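PDB 7BTU: putative tRNA (Adenine(37)-N6)-methyltransferase from Pseudomonas aeruginosa, which probably methylates the N6-threonylcarbamoyladenosine at position 37 of tRNA, with S-adenosyl-L-methionine as the methyl donor. Local coordinates for the interface of chains A and B. Residues are numbered along the deposited sequence; one frame, centred on the assembly and turned at random. Chains: chain A/B, Putative tRNA (Adenine(37)-N6)-methyltransferase.

The interface of chains A and B. Residues chain A 90, 150-153, 155; chain B 58-59, 138.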
ATOM      1  N   SER A  90     -18.698   6.623   0.109  1.00 66.09           N
ATOM      2  CA  SER A  90     -18.194   5.267   0.250  1.00 63.71           C
ATOM      3  C   SER A  90     -18.871   4.346  -0.704  1.00 60.88           C
ATOM      4  O   SER A  90     -18.842   3.139  -0.507  1.00 68.23           O
ATOM      5  CB  SER A  90     -18.403   4.756   1.630  1.00 66.07           C
ATOM      6  N   ARG A 150      -6.780  12.696   5.228  1.00 20.61           N
ATOM      7  CA  ARG A 150      -8.211  12.776   5.562  1.00 21.87           C
ATOM      8  C   ARG A 150      -8.992  11.643   4.892  1.00 25.00           C
ATOM      9  O   ARG A 150      -8.635  11.188   3.803  1.00 19.94           O
ATOM     10  CB  ARG A 150      -8.783  14.137   5.139  1.00 30.91           C
ATOM     11  N   ASN A 151     -10.055  11.164   5.545  1.00 19.99           N
ATOM     12  CA  ASN A 151     -10.851  10.079   4.976  1.00 19.50           C
ATOM     13  C   ASN A 151     -12.289  10.210   5.461  1.00 24.13           C
ATOM     14  O   ASN A 151     -12.578  10.945   6.399  1.00 24.69           O
ATOM     15  CB  ASN A 151     -10.289   8.678   5.303  1.00 18.36           C
ATOM     16  CG  ASN A 151     -10.247   8.353   6.811  1.00 29.44           C
ATOM     17  OD1 ASN A 151      -9.181   8.388   7.421  1.00 25.91           O
ATOM     18  ND2 ASN A 151     -11.389   7.962   7.386  1.00 24.12           N
ATOM     19  N   GLY A 152     -13.193   9.460   4.809  1.00 29.50           N
ATOM     20  CA  GLY A 152     -14.610   9.566   5.126  1.00 27.99           C
ATOM     21  C   GLY A 152     -15.035   8.713   6.304  1.00 25.80           C
ATOM     22  O   GLY A 152     -14.327   7.808   6.761  1.00 22.44           O
ATOM     23  N   ILE A 153     -16.281   8.947   6.747  1.00 26.26           N
ATOM     24  CA  ILE A 153     -16.790   8.221   7.907  1.00 25.25           C
ATOM     25  C   ILE A 153     -16.858   6.708   7.666  1.00 26.62           C
ATOM     26  O   ILE A 153     -16.682   5.922   8.605  1.00 24.39           O
ATOM     27  CB  ILE A 153     -18.204   8.753   8.278  1.00 28.50           C
ATOM     28  CG1 ILE A 153     -18.789   7.949   9.441  1.00 32.00           C
ATOM     29  CG2 ILE A 153     -19.115   8.732   7.031  1.00 31.00           C
ATOM     30  CD1 ILE A 153     -17.982   8.037  10.758  1.00 29.57           C
ATOM     31  N   ASP A 155     -14.638   4.845   6.624  1.00 26.92           N
ATOM     32  CA  ASP A 155     -13.311   4.304   6.920  1.00 23.99           C
ATOM     33  C   ASP A 155     -12.800   4.695   8.318  1.00 27.64           C
ATOM     34  O   ASP A 155     -11.600   4.553   8.617  1.00 28.05           O
ATOM     35  CB  ASP A 155     -12.339   4.789   5.840  1.00 23.89           C
ATOM     36  CG  ASP A 155     -12.658   4.185   4.460  1.00 25.73           C
ATOM     37  OD1 ASP A 155     -12.778   2.953   4.385  1.00 26.44           O
ATOM     38  OD2 ASP A 155     -12.803   4.943   3.471  1.00 31.46           O
TER
ATOM     39  N   GLN B  58     -14.185  13.034   0.185  1.00 21.84           N
ATOM     40  CA  GLN B  58     -13.816  13.049   1.598  1.00 29.02           C
ATOM     41  C   GLN B  58     -12.380  12.555   1.852  1.00 24.56           C
ATOM     42  O   GLN B  58     -11.960  12.404   3.003  1.00 23.05           O
ATOM     43  CB  GLN B  58     -14.813  12.158   2.376  1.00 34.79           C
ATOM     44  CG  GLN B  58     -16.310  12.379   2.010  1.00 42.84           C
ATOM     45  CD  GLN B  58     -17.222  11.126   2.281  1.00 50.28           C
ATOM     46  OE1 GLN B  58     -17.113  10.465   3.322  1.00 51.51           O
ATOM     47  NE2 GLN B  58     -18.134  10.837   1.347  1.00 52.07           N
ATOM     48  N   VAL B  59     -11.621  12.310   0.804  1.00 19.44           N
ATOM     49  CA  VAL B  59     -10.370  11.577   0.885  1.00 18.17           C
ATOM     50  C   VAL B  59      -9.252  12.465   0.341  1.00 25.16           C
ATOM     51  O   VAL B  59      -9.338  12.928  -0.799  1.00 23.26           O
ATOM     52  CB  VAL B  59     -10.464  10.278   0.071  1.00 23.38           C
ATOM     53  CG1 VAL B  59      -9.081   9.711  -0.211  1.00 22.14           C
ATOM     54  CG2 VAL B  59     -11.428   9.244   0.804  1.00 24.15           C
ATOM     55  N   PRO B 138      -8.820   4.473  -1.209  1.00 17.30           N
ATOM     56  CA  PRO B 138      -8.500   5.567  -0.271  1.00 17.72           C
ATOM     57  C   PRO B 138      -7.355   5.170   0.626  1.00 19.00           C
ATOM     58  O   PRO B 138      -7.309   4.047   1.113  1.00 16.37           O
ATOM     59  CB  PRO B 138      -9.784   5.730   0.581  1.00 17.71           C
ATOM     60  CG  PRO B 138     -10.840   5.037  -0.182  1.00 21.30           C
ATOM     61  CD  PRO B 138     -10.177   3.931  -1.010  1.00 18.37           C
TER
HETATM   62  O   HOH W   1     -17.180  11.550   5.944  1.00 29.56           O
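The loop 150-152 of chain A, running into the 3-10 helix 153-155, lies against chain B where the 3-10 helix 56-58 ends and passes into B:Val59, with the end of strand 132-138 close by. This is a small patch of a two-fold symmetric interface between copies of one protein, so its twin recurs with the chains exchanged; the pairing may or may not be the biological one. It illustrates how two surfaces can meet through close packing and a bridging water, with no direct hydrogen bond between the chains here.

B:Gln58 gives the largest share of the buried surface. Its CG stands anti to its own carbonyl carbon (chi1 -46°), and the chain then runs out extended, so that it lies alongside the backbone of A:Gly152. The near end of this side chain packs at CB, 3.8 Å from A:Gly152 CA. At its far end the amide oxygen OE1 approaches the same CA at 3.2 Å, an approach that the absence of a side chain at A:Gly152 probably eases. The backbone carries the contact onward: B:Gln58 O lies 3.2 Å from A:Asn151 CA, and A:Arg150 O faces B:Val59 CA at 3.4 Å.

A:Asn151 turns its side chain back onto its own loop. Its ND2 donates to A:Gly152 O over 3.0 Å, and that oxygen lies almost in the plane of the asparagine amide, whereas the donor sits above the carbonyl plane. The bond probably steadies the loop that receives B:Gln58. At the margin the carboxylate OD2 of A:Asp155 comes no nearer than 4.1 Å to CG of the B:Pro138 ring, the two side chains crossing at about a right angle.

Polar linkage across the patch runs through a water: the backbone N of A:Ile153, at the start of its 3-10 helix, bonds to water 1 at 2.9 Å, and this water lies 2.8 Å from B:Gln58 OE1.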